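Local coordinates for protein dihydropyrimidinase (Brevibacillus agri, PDB 3SFW) that probably hydrolyses the ring amide bond of dihydropyrimidines at a two-zinc centre, as other cyclic amidohydrolases do, at residues V10-A13 against S14-Y17; S71-F74 against F75-T78; G98-L101 against H102-I105; A106-H109 against E110-R113; D162-T165 against L166-L170. One frame throughout, in Å; residues are numbered along the deposited sequence.

Contact 1. Residues V10-A13 against S14-Y17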
loop_
_atom_site.group_PDB
_atom_site.type_symbol
_atom_site.label_atom_id
_atom_site.label_comp_id
_atom_site.label_asym_id
_atom_site.label_seq_id
_atom_site.Cartn_x
_atom_site.Cartn_y
_atom_site.Cartn_z
ATOM N N VAL A 10 -40.808 -6.794 3.482
ATOM C CA VAL A 10 -40.045 -5.555 3.764
ATOM C C VAL A 10 -38.542 -5.862 3.760
ATOM O O VAL A 10 -38.103 -6.800 4.400
ATOM C CB VAL A 10 -40.440 -4.987 5.149
ATOM C CG1 VAL A 10 -39.620 -3.652 5.501
ATOM C CG2 VAL A 10 -41.971 -4.728 5.162
ATOM N N VAL A 11 -37.767 -5.066 3.023
ATOM C CA VAL A 11 -36.311 -5.212 3.032
ATOM C C VAL A 11 -35.780 -3.834 3.276
ATOM O O VAL A 11 -36.157 -2.883 2.581
ATOM C CB VAL A 11 -35.759 -5.657 1.652
ATOM C CG1 VAL A 11 -34.206 -5.778 1.723
ATOM C CG2 VAL A 11 -36.397 -6.958 1.222
ATOM N N THR A 12 -34.961 -3.684 4.307
ATOM C CA THR A 12 -34.325 -2.392 4.552
ATOM C C THR A 12 -32.814 -2.635 4.586
ATOM O O THR A 12 -32.332 -3.681 4.121
ATOM C CB THR A 12 -34.764 -1.773 5.877
ATOM O OG1 THR A 12 -34.276 -2.592 6.949
ATOM C CG2 THR A 12 -36.337 -1.628 5.979
ATOM N N ALA A 13 -32.053 -1.656 5.070
ATOM C CA ALA A 13 -30.598 -1.827 5.048
ATOM C C ALA A 13 -30.163 -2.895 6.030
ATOM O O ALA A 13 -29.050 -3.422 5.897
ATOM C CB ALA A 13 -29.865 -0.505 5.304
ATOM N N SER A 14 -30.971 -3.124 7.073
ATOM C CA SER A 14 -30.672 -4.190 8.036
ATOM C C SER A 14 -31.613 -5.402 7.906
ATOM O O SER A 14 -31.173 -6.567 7.821
ATOM C CB SER A 14 -30.653 -3.641 9.461
ATOM O OG SER A 14 -31.776 -2.761 9.726
ATOM N N ASP A 15 -32.904 -5.121 7.781
ATOM C CA ASP A 15 -33.920 -6.126 8.087
ATOM C C ASP A 15 -34.479 -6.717 6.798
ATOM O O ASP A 15 -34.463 -6.052 5.738
ATOM C CB ASP A 15 -35.050 -5.458 8.891
ATOM C CG ASP A 15 -34.607 -5.057 10.289
ATOM O OD1 ASP A 15 -34.201 -5.956 11.034
ATOM O OD2 ASP A 15 -34.619 -3.860 10.599
ATOM N N THR A 16 -35.028 -7.931 6.906
ATOM C CA THR A 16 -35.782 -8.594 5.821
ATOM C C THR A 16 -36.863 -9.475 6.462
ATOM O O THR A 16 -36.543 -10.419 7.198
ATOM C CB THR A 16 -34.871 -9.556 4.959
ATOM O OG1 THR A 16 -33.694 -8.861 4.484
ATOM C CG2 THR A 16 -35.635 -10.101 3.765
ATOM N N TYR A 17 -38.140 -9.198 6.191
ATOM C CA TYR A 17 -39.202 -9.870 6.964
ATOM C C TYR A 17 -40.530 -9.695 6.282
ATOM O O TYR A 17 -40.729 -8.738 5.529
ATOM C CB TYR A 17 -39.281 -9.344 8.413
ATOM C CG TYR A 17 -39.552 -7.868 8.576
ATOM C CD1 TYR A 17 -38.509 -6.925 8.544
ATOM C CD2 TYR A 17 -40.852 -7.389 8.677
ATOM C CE1 TYR A 17 -38.769 -5.564 8.683
ATOM C CE2 TYR A 17 -41.115 -6.018 8.830
ATOM C CZ TYR A 17 -40.062 -5.115 8.800
ATOM O OH TYR A 17 -40.311 -3.779 8.888
HETATM O O HOH W 1 -35.645 -1.957 9.142
#
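V10 and Y17 face each other across the two arms of a tight turn. Their backbones pair twice: V10 N gives to Y17 O at 2.8 Å, and Y17 N gives to V10 O at 3.0 Å. Nearer the turn, T12 N reaches D15 O at 2.8 Å in a nearly straight bond (169°).
The hydroxyl of T12 holds the turn from inside. Its OG1 sits between the backbone N and the carbonyl carbon (chi1 66°), which aims it at the following amides. D15 N gives to T12 OG1 at 3.0 Å, and S14 N adds a weak bond to the same atom. A water lies 2.7 Å from T12 OG1 and also reaches D15 OD2. The other carboxylate oxygen, D15 OD1, bonds to T384 of the second subunit.
V10 CB lies over a face of the Y17 ring, 3.9 Å from its centroid, in a CH-pi contact. V10 CG1 continues along the ring and comes 3.6 Å from Y17 CZ. An alanine in place of Y17 would probably leave this side of V10 without its aromatic cover. On the other face of the hairpin, V11 CG2 and T16 CG2 touch at 4.1 Å.
The arrangement is a beta hairpin of strands 9-11 and 16-18, joined by the loop T12-D15 with A13 and S14 at its tip.

Contact 2. Residues S71-F74 against F75-T78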
loop_
_atom_site.group_PDB
_atom_site.type_symbol
_atom_site.label_atom_id
_atom_site.label_comp_id
_atom_site.label_asym_id
_atom_site.label_seq_id
_atom_site.Cartn_x
_atom_site.Cartn_y
_atom_site.Cartn_z
ATOM N N SER A 71 -32.128 18.187 -20.445
ATOM C CA SER A 71 -33.403 18.070 -21.100
ATOM C C SER A 71 -34.527 17.655 -20.181
ATOM O O SER A 71 -35.664 17.779 -20.555
ATOM C CB SER A 71 -33.343 17.115 -22.304
ATOM O OG SER A 71 -33.097 15.805 -21.868
ATOM N N ASP A 72 -34.221 17.131 -18.981
ATOM C CA ASP A 72 -35.275 16.964 -17.973
ATOM C C ASP A 72 -35.304 18.184 -17.087
ATOM O O ASP A 72 -34.255 18.625 -16.629
ATOM C CB ASP A 72 -34.984 15.743 -17.063
ATOM C CG ASP A 72 -35.536 14.436 -17.632
ATOM O OD1 ASP A 72 -36.674 14.406 -18.149
ATOM O OD2 ASP A 72 -34.842 13.417 -17.466
ATOM N N ASN A 73 -36.502 18.701 -16.810
ATOM C CA ASN A 73 -36.645 19.725 -15.780
ATOM C C ASN A 73 -37.111 19.071 -14.486
ATOM O O ASN A 73 -37.019 17.844 -14.344
ATOM C CB ASN A 73 -37.605 20.842 -16.247
ATOM C CG ASN A 73 -39.032 20.344 -16.551
ATOM O OD1 ASN A 73 -39.869 21.093 -17.129
ATOM N ND2 ASN A 73 -39.331 19.139 -16.197
ATOM N N PHE A 74 -37.491 19.874 -13.490
ATOM C CA PHE A 74 -37.868 19.263 -12.205
ATOM C C PHE A 74 -39.112 18.428 -12.291
ATOM O O PHE A 74 -39.222 17.444 -11.590
ATOM C CB PHE A 74 -37.959 20.286 -11.070
ATOM C CG PHE A 74 -36.646 20.509 -10.393
ATOM C CD1 PHE A 74 -35.661 21.284 -11.015
ATOM C CD2 PHE A 74 -36.367 19.895 -9.161
ATOM C CE1 PHE A 74 -34.386 21.482 -10.439
ATOM C CE2 PHE A 74 -35.064 20.011 -8.597
ATOM C CZ PHE A 74 -34.087 20.834 -9.207
ATOM N N PHE A 75 -40.025 18.751 -13.226
ATOM C CA PHE A 75 -41.207 17.914 -13.402
ATOM C C PHE A 75 -40.825 16.556 -14.055
ATOM O O PHE A 75 -41.113 15.500 -13.507
ATOM C CB PHE A 75 -42.278 18.636 -14.259
ATOM C CG PHE A 75 -43.506 17.811 -14.509
ATOM C CD1 PHE A 75 -43.809 17.406 -15.806
ATOM C CD2 PHE A 75 -44.274 17.339 -13.451
ATOM C CE1 PHE A 75 -44.922 16.599 -16.071
ATOM C CE2 PHE A 75 -45.423 16.527 -13.698
ATOM C CZ PHE A 75 -45.720 16.145 -15.023
ATOM N N THR A 76 -40.289 16.596 -15.269
ATOM C CA THR A 76 -40.039 15.329 -15.993
ATOM C C THR A 76 -38.965 14.498 -15.284
ATOM O O THR A 76 -39.034 13.257 -15.296
ATOM C CB THR A 76 -39.684 15.501 -17.487
ATOM O OG1 THR A 76 -38.445 16.197 -17.626
ATOM C CG2 THR A 76 -40.846 16.299 -18.274
ATOM N N GLY A 77 -37.954 15.177 -14.734
ATOM C CA GLY A 77 -36.862 14.445 -14.087
ATOM C C GLY A 77 -37.332 13.730 -12.817
ATOM O O GLY A 77 -36.927 12.579 -12.556
ATOM N N THR A 78 -38.149 14.392 -12.006
ATOM C CA THR A 78 -38.675 13.727 -10.788
ATOM C C THR A 78 -39.694 12.660 -11.137
ATOM O O THR A 78 -39.783 11.633 -10.469
ATOM C CB THR A 78 -39.252 14.709 -9.720
ATOM O OG1 THR A 78 -40.357 15.458 -10.253
ATOM C CG2 THR A 78 -38.147 15.641 -9.232
HETATM O O HOH W 2 -38.634 18.348 -19.655
#
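The carboxylate of D72 meets the hydroxyl of T76. T76 OG1 donates to D72 OD1 at 2.6 Å, on the anti side and 22° out of the carboxylate plane. The same carboxylate is gripped from elsewhere: N412 N gives to D72 OD1, and H316 NE2 bonds to D72 OD2. Several bonds therefore limit its rotation. The rings of F74 and F75 turn to different surroundings. F74 packs on strand 86-93 and helix 101-112, and F75 touches V117 and A447.
T76 OG1 also accepts from N73 N at 3.3 Å. It lies between its own backbone N and carbonyl carbon (chi1 64°), a torsion that turns it back toward N73 N and D72. A water donates to both T76 OG1 and S71 O.
One turn on, F74 O takes two bonds from T78. The hydroxyl T78 OG1 comes at 2.6 Å in the carbonyl plane. T78 N, at 3.3 Å, stands well above that plane. G77 N gives to N73 O at 2.9 Å, the first full helical turn.
This is the N-terminus of helix 74-83, with N73 at the N-cap. N73 N bonds to the T76 side chain, three residues on, as in the backbone-to-side-chain half of a capping box.

Contact 3. Residues G98-L101 against H102-I105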
loop_
_atom_site.group_PDB
_atom_site.type_symbol
_atom_site.label_atom_id
_atom_site.label_comp_id
_atom_site.label_asym_id
_atom_site.label_seq_id
_atom_site.Cartn_x
_atom_site.Cartn_y
_atom_site.Cartn_z
ATOM N N GLY A 98 -18.931 36.182 -7.824
ATOM C CA GLY A 98 -19.516 37.510 -7.721
ATOM C C GLY A 98 -21.015 37.543 -7.494
ATOM O O GLY A 98 -21.566 38.611 -7.262
ATOM N N GLU A 99 -21.687 36.391 -7.611
ATOM C CA GLU A 99 -23.131 36.294 -7.316
ATOM C C GLU A 99 -23.296 35.738 -5.881
ATOM O O GLU A 99 -22.527 34.866 -5.463
ATOM C CB GLU A 99 -23.805 35.353 -8.337
ATOM C CG GLU A 99 -25.299 35.110 -8.093
ATOM C CD GLU A 99 -25.832 33.730 -8.605
ATOM O OE1 GLU A 99 -25.021 32.765 -8.767
ATOM O OE2 GLU A 99 -27.087 33.605 -8.744
ATOM N N SER A 100 -24.239 36.265 -5.106
ATOM C CA SER A 100 -24.428 35.704 -3.754
ATOM C C SER A 100 -24.845 34.243 -3.854
ATOM O O SER A 100 -25.522 33.832 -4.815
ATOM C CB SER A 100 -25.441 36.480 -2.962
ATOM O OG SER A 100 -26.763 36.128 -3.300
ATOM N N LEU A 101 -24.484 33.469 -2.844
ATOM C CA LEU A 101 -24.948 32.080 -2.748
ATOM C C LEU A 101 -26.463 32.064 -2.636
ATOM O O LEU A 101 -27.112 31.176 -3.153
ATOM C CB LEU A 101 -24.345 31.409 -1.505
ATOM C CG LEU A 101 -22.808 31.362 -1.428
ATOM C CD1 LEU A 101 -22.378 30.684 -0.138
ATOM C CD2 LEU A 101 -22.228 30.612 -2.664
ATOM N N HIS A 102 -27.041 33.010 -1.880
ATOM C CA HIS A 102 -28.468 32.961 -1.642
ATOM C C HIS A 102 -29.285 33.226 -2.888
ATOM O O HIS A 102 -30.378 32.715 -3.006
ATOM C CB HIS A 102 -28.908 33.932 -0.520
ATOM C CG HIS A 102 -28.519 33.479 0.876
ATOM N ND1 HIS A 102 -29.403 32.882 1.757
ATOM C CD2 HIS A 102 -27.312 33.470 1.495
ATOM C CE1 HIS A 102 -28.771 32.607 2.894
ATOM N NE2 HIS A 102 -27.517 33.014 2.779
ATOM N N SER A 103 -28.750 34.025 -3.814
ATOM C CA SER A 103 -29.459 34.264 -5.066
ATOM C C SER A 103 -29.523 32.984 -5.886
ATOM O O SER A 103 -30.505 32.712 -6.504
ATOM C CB SER A 103 -28.850 35.418 -5.883
ATOM O OG SER A 103 -27.515 35.139 -6.249
ATOM N N ALA A 104 -28.457 32.208 -5.868
ATOM C CA ALA A 104 -28.448 30.942 -6.654
ATOM C C ALA A 104 -29.457 29.989 -6.018
ATOM O O ALA A 104 -30.228 29.313 -6.724
ATOM C CB ALA A 104 -27.020 30.341 -6.655
ATOM N N ILE A 105 -29.462 29.924 -4.680
ATOM C CA ILE A 105 -30.453 29.103 -3.972
ATOM C C ILE A 105 -31.906 29.473 -4.316
ATOM O O ILE A 105 -32.766 28.599 -4.582
ATOM C CB ILE A 105 -30.201 29.153 -2.408
ATOM C CG1 ILE A 105 -28.803 28.583 -2.111
ATOM C CG2 ILE A 105 -31.370 28.477 -1.632
ATOM C CD1 ILE A 105 -28.279 28.931 -0.662
HETATM O O HOH W 3 -26.131 38.345 -6.104
#
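S100 and S103 meet through a hydroxyl and an amide. S100 OG sits between its own backbone N and carbonyl carbon (chi1 80°). From there it faces the first turn of the helix and accepts from S103 N at 2.9 Å. The S103 hydroxyl takes the same kind of position and turns back toward S100 O. Its exact place is less certain, because E99 CG sits too close to it in the model; the fit of E99 against this hydroxyl is doubtful. S103 N also makes a weak bond to S100 O.
E99 has CG opposite its backbone N (chi1 177°), and the chain runs on extended. This carries the carboxylate along the start of the helix, where E99 OE1 lies 3.8 Å from A104 CB. The same oxygen accepts from S96 N, just upstream, which helps to fix the end of the side chain.
S100 is thus the N-cap of helix 101-112, which follows strand 86-93 in the beta-alpha barrel. E136 of helix 131-142 also serves this helix start: its two carboxylate oxygens accept from L101 N and H102 N.
I105 closes the turn. I105 N gives to L101 O at 3.1 Å in the carbonyl plane, nearly straight (168°). Its CG1 leans beside the backbone N and comes 3.3 Å from L101 O. The L101 and I105 side chains both pack on L124 of strand 119-124.

Contact 4. Residues A106-H109 against E110-R113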
loop_
_atom_site.group_PDB
_atom_site.type_symbol
_atom_site.label_atom_id
_atom_site.label_comp_id
_atom_site.label_asym_id
_atom_site.label_seq_id
_atom_site.Cartn_x
_atom_site.Cartn_y
_atom_site.Cartn_z
ATOM N N ALA A 106 -32.181 30.774 -4.401
ATOM C CA ALA A 106 -33.541 31.201 -4.803
ATOM C C ALA A 106 -33.893 30.760 -6.231
ATOM O O ALA A 106 -35.039 30.303 -6.507
ATOM C CB ALA A 106 -33.674 32.749 -4.645
ATOM N N THR A 107 -32.911 30.853 -7.116
ATOM C CA THR A 107 -33.076 30.391 -8.493
ATOM C C THR A 107 -33.416 28.905 -8.582
ATOM O O THR A 107 -34.367 28.496 -9.310
ATOM C CB THR A 107 -31.824 30.691 -9.300
ATOM O OG1 THR A 107 -31.668 32.108 -9.364
ATOM C CG2 THR A 107 -31.960 30.123 -10.745
ATOM N N TRP A 108 -32.712 28.103 -7.790
ATOM C CA TRP A 108 -33.027 26.671 -7.721
ATOM C C TRP A 108 -34.389 26.328 -7.109
ATOM O O TRP A 108 -35.069 25.431 -7.592
ATOM C CB TRP A 108 -31.864 25.869 -7.066
ATOM C CG TRP A 108 -31.067 25.089 -8.045
ATOM C CD1 TRP A 108 -31.095 23.717 -8.200
ATOM C CD2 TRP A 108 -30.217 25.594 -9.084
ATOM N NE1 TRP A 108 -30.340 23.355 -9.293
ATOM C CE2 TRP A 108 -29.757 24.468 -9.834
ATOM C CE3 TRP A 108 -29.811 26.894 -9.486
ATOM C CZ2 TRP A 108 -28.932 24.600 -10.968
ATOM C CZ3 TRP A 108 -28.924 27.020 -10.591
ATOM C CH2 TRP A 108 -28.485 25.874 -11.299
ATOM N N HIS A 109 -34.811 27.040 -6.047
ATOM C CA HIS A 109 -36.158 26.830 -5.531
ATOM C C HIS A 109 -37.188 27.136 -6.622
ATOM O O HIS A 109 -38.186 26.416 -6.752
ATOM C CB HIS A 109 -36.395 27.711 -4.301
ATOM C CG HIS A 109 -35.884 27.109 -3.023
ATOM N ND1 HIS A 109 -36.493 26.032 -2.416
ATOM C CD2 HIS A 109 -34.753 27.358 -2.311
ATOM C CE1 HIS A 109 -35.828 25.730 -1.307
ATOM N NE2 HIS A 109 -34.753 26.499 -1.237
ATOM N N GLU A 110 -36.913 28.152 -7.435
ATOM C CA GLU A 110 -37.882 28.531 -8.489
ATOM C C GLU A 110 -37.906 27.478 -9.637
ATOM O O GLU A 110 -38.978 27.137 -10.113
ATOM C CB GLU A 110 -37.623 29.955 -8.998
ATOM C CG GLU A 110 -38.554 30.458 -10.132
ATOM C CD GLU A 110 -40.042 30.493 -9.751
ATOM O OE1 GLU A 110 -40.892 30.536 -10.677
ATOM O OE2 GLU A 110 -40.372 30.490 -8.542
ATOM N N LYS A 111 -36.782 26.775 -9.857
ATOM C CA LYS A 111 -36.794 25.640 -10.801
ATOM C C LYS A 111 -37.718 24.525 -10.303
ATOM O O LYS A 111 -38.359 23.831 -11.101
ATOM C CB LYS A 111 -35.377 25.055 -11.027
ATOM C CG LYS A 111 -34.402 25.939 -11.685
ATOM C CD LYS A 111 -33.024 25.195 -11.796
ATOM C CE LYS A 111 -31.970 26.088 -12.410
ATOM N NZ LYS A 111 -32.313 26.419 -13.855
ATOM N N ALA A 112 -37.724 24.277 -8.993
ATOM C CA ALA A 112 -38.437 23.132 -8.467
ATOM C C ALA A 112 -39.892 23.409 -8.036
ATOM O O ALA A 112 -40.750 22.525 -8.069
ATOM C CB ALA A 112 -37.641 22.513 -7.315
ATOM N N ARG A 113 -40.182 24.648 -7.658
ATOM C CA ARG A 113 -41.426 24.907 -6.917
ATOM C C ARG A 113 -42.628 24.713 -7.854
ATOM O O ARG A 113 -42.615 25.154 -8.998
ATOM C CB ARG A 113 -41.380 26.321 -6.324
ATOM C CG ARG A 113 -42.727 26.906 -5.845
ATOM C CD ARG A 113 -42.535 28.380 -5.420
ATOM N NE ARG A 113 -41.600 28.518 -4.293
ATOM C CZ ARG A 113 -40.385 29.079 -4.353
ATOM N NH1 ARG A 113 -39.900 29.580 -5.498
ATOM N NH2 ARG A 113 -39.647 29.145 -3.246
HETATM O O HOH W 4 -37.175 31.312 -5.278
#
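R113, just past the helix end, folds its side chain back over H109 through a bend at chi3 (-62°). R113 NH1 forms a salt bridge with E110 OE2 at 3.2 Å, in the guanidinium plane. A water also sits at this edge, accepting from R113 NH1 and donating to A106 O. One face of the guanidinium lies toward H109 O, which accepts from R113 N at 2.8 Å. Three successive helical bonds precede it: E110 N to A106 O, K111 N to T107 O, and A112 N to W108 O. K111 NZ forms a salt bridge with D62.
K111 runs alongside W108. Its chain is extended as far as CE, which lies over the six-membered ring, 3.4 Å from the centroid and only 3° off the normal. This is a CH-pi contact. A bend at chi4 puts K111 NZ 4.7 Å from the same W108 centroid, in a cation-pi contact. An alanine at W108 would probably leave the lysine chain without the ring face beneath it, and D91 without its indole N-H partner.
The helix is the link of the beta-alpha-beta unit formed by strand 86-93, helix 101-112 and strand 119-124. W108 NE1 bonds to D91 of the first strand. The rings of W108 and H109 each pack edge-to-face with F122 of the second, and F74 of helix 74-83 touches K111 and A112.

Contact 5. Residues D162-T165 against L166-L170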
loop_
_atom_site.group_PDB
_atom_site.type_symbol
_atom_site.label_atom_id
_atom_site.label_comp_id
_atom_site.label_asym_id
_atom_site.label_seq_id
_atom_site.Cartn_x
_atom_site.Cartn_y
_atom_site.Cartn_z
ATOM N N ASP A 162 -9.981 25.999 -7.205
ATOM C CA ASP A 162 -8.587 25.649 -6.962
ATOM C C ASP A 162 -8.378 25.166 -5.525
ATOM O O ASP A 162 -9.342 24.948 -4.796
ATOM C CB ASP A 162 -7.684 26.844 -7.297
ATOM C CG ASP A 162 -7.897 28.020 -6.385
ATOM O OD1 ASP A 162 -8.574 27.903 -5.341
ATOM O OD2 ASP A 162 -7.338 29.100 -6.706
ATOM N N ASP A 163 -7.131 24.848 -5.196
ATOM C CA ASP A 163 -6.797 24.308 -3.891
ATOM C C ASP A 163 -7.106 25.262 -2.760
ATOM O O ASP A 163 -7.485 24.827 -1.675
ATOM C CB ASP A 163 -5.334 23.864 -3.825
ATOM C CG ASP A 163 -5.065 22.612 -4.667
ATOM O OD1 ASP A 163 -6.051 21.956 -5.129
ATOM O OD2 ASP A 163 -3.873 22.279 -4.824
ATOM N N GLU A 164 -6.850 26.544 -2.967
ATOM C CA GLU A 164 -7.268 27.533 -1.958
ATOM C C GLU A 164 -8.787 27.474 -1.676
ATOM O O GLU A 164 -9.212 27.411 -0.492
ATOM C CB GLU A 164 -6.834 28.948 -2.411
ATOM C CG GLU A 164 -7.386 30.051 -1.513
ATOM C CD GLU A 164 -6.963 31.475 -1.964
ATOM O OE1 GLU A 164 -7.252 32.419 -1.209
ATOM O OE2 GLU A 164 -6.347 31.647 -3.041
ATOM N N THR A 165 -9.600 27.416 -2.722
ATOM C CA THR A 165 -11.040 27.316 -2.523
ATOM C C THR A 165 -11.419 26.020 -1.810
ATOM O O THR A 165 -12.239 26.022 -0.879
ATOM C CB THR A 165 -11.785 27.476 -3.847
ATOM O OG1 THR A 165 -11.629 28.831 -4.276
ATOM C CG2 THR A 165 -13.249 27.194 -3.677
ATOM N N LEU A 166 -10.830 24.915 -2.240
ATOM C CA LEU A 166 -11.238 23.617 -1.687
ATOM C C LEU A 166 -10.796 23.528 -0.235
ATOM O O LEU A 166 -11.568 23.120 0.635
ATOM C CB LEU A 166 -10.669 22.453 -2.543
ATOM C CG LEU A 166 -10.836 21.053 -1.910
ATOM C CD1 LEU A 166 -12.343 20.766 -1.668
ATOM C CD2 LEU A 166 -10.218 19.993 -2.841
ATOM N N PHE A 167 -9.592 23.986 0.088
ATOM C CA PHE A 167 -9.128 23.860 1.488
ATOM C C PHE A 167 -9.927 24.770 2.454
ATOM O O PHE A 167 -10.367 24.327 3.516
ATOM C CB PHE A 167 -7.641 24.214 1.573
ATOM C CG PHE A 167 -7.025 23.892 2.902
ATOM C CD1 PHE A 167 -6.287 24.855 3.571
ATOM C CD2 PHE A 167 -7.152 22.618 3.472
ATOM C CE1 PHE A 167 -5.676 24.556 4.808
ATOM C CE2 PHE A 167 -6.561 22.305 4.692
ATOM C CZ PHE A 167 -5.774 23.274 5.350
ATOM N N LYS A 168 -10.122 26.023 2.060
ATOM C CA LYS A 168 -10.969 26.944 2.826
ATOM C C LYS A 168 -12.392 26.414 3.012
ATOM O O LYS A 168 -12.960 26.528 4.111
ATOM C CB LYS A 168 -10.984 28.308 2.138
ATOM C CG LYS A 168 -9.667 29.043 2.321
ATOM C CD LYS A 168 -9.763 30.413 1.632
ATOM C CE LYS A 168 -8.598 31.300 2.028
ATOM N NZ LYS A 168 -8.816 32.681 1.454
ATOM N N THR A 169 -12.936 25.777 1.967
ATOM C CA THR A 169 -14.306 25.289 2.031
ATOM C C THR A 169 -14.366 24.121 3.014
ATOM O O THR A 169 -15.294 24.024 3.845
ATOM C CB THR A 169 -14.814 24.874 0.663
ATOM O OG1 THR A 169 -14.806 26.008 -0.197
ATOM C CG2 THR A 169 -16.246 24.295 0.741
ATOM N N LEU A 170 -13.329 23.293 2.999
ATOM C CA LEU A 170 -13.275 22.134 3.947
ATOM C C LEU A 170 -13.161 22.596 5.405
ATOM O O LEU A 170 -13.857 22.066 6.289
ATOM C CB LEU A 170 -12.096 21.204 3.617
ATOM C CG LEU A 170 -12.312 20.317 2.369
ATOM C CD1 LEU A 170 -10.903 19.903 1.802
ATOM C CD2 LEU A 170 -13.175 19.071 2.743
#
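The first torsions of E164 and K168 set the two extended chains side by side. E164 CG stands opposite the backbone N (chi1 173°). K168 CG leans beside its own N (chi1 -73°). The two therefore rise from the helix in the same direction, and K168 NZ meets E164 OE1 at 3.1 Å in a salt bridge. OE1 uses its anti lone pair. The other oxygen, E164 OE2, pairs with K156 of the third subunit, so the carboxylate lies between two positive charges.
These residues form the first turns of helix 163-176, with D162 as the N-cap. D162 OD1 accepts from T165 N at 2.9 Å, nearly along its C-O axis. D162 O then takes L166 N at 3.0 Å.
T165 O accepts two hydrogen bonds from T169. The hydroxyl T169 OG1 reaches it at 2.7 Å and T169 N at 2.9 Å, from opposite faces of the carbonyl plane.
L166 faces inward, packing on V180 and V182 of strand 180-182 and on L227 of helix 214-230. F167 packs on L230 and on V189 of the third subunit. D163 forms a salt bridge with R223 of the same chain.

How the contacts relate
Contacts 2 and 4 touch directly: F74 CD2 lies 3.4 Å from A112 CB, so helix 74-83 leans on the end of helix 101-112. Contacts 3 and 4 start and end that helix, their centres 12 Å apart. Contact 5 opens another helix, its centre 18 Å from that of contact 3. Contact 1 stands apart, its centre 31 Å from that of contact 2, 41 Å from that of contact 3 and 40 Å from that of contact 5. No segment holds a zinc ligand. The side chain of W108 is about 11 Å from a zinc ion; the side chains of F74 and L166 are each about 13 Å from one. Contacts 1 and 5 also meet neighbouring subunits.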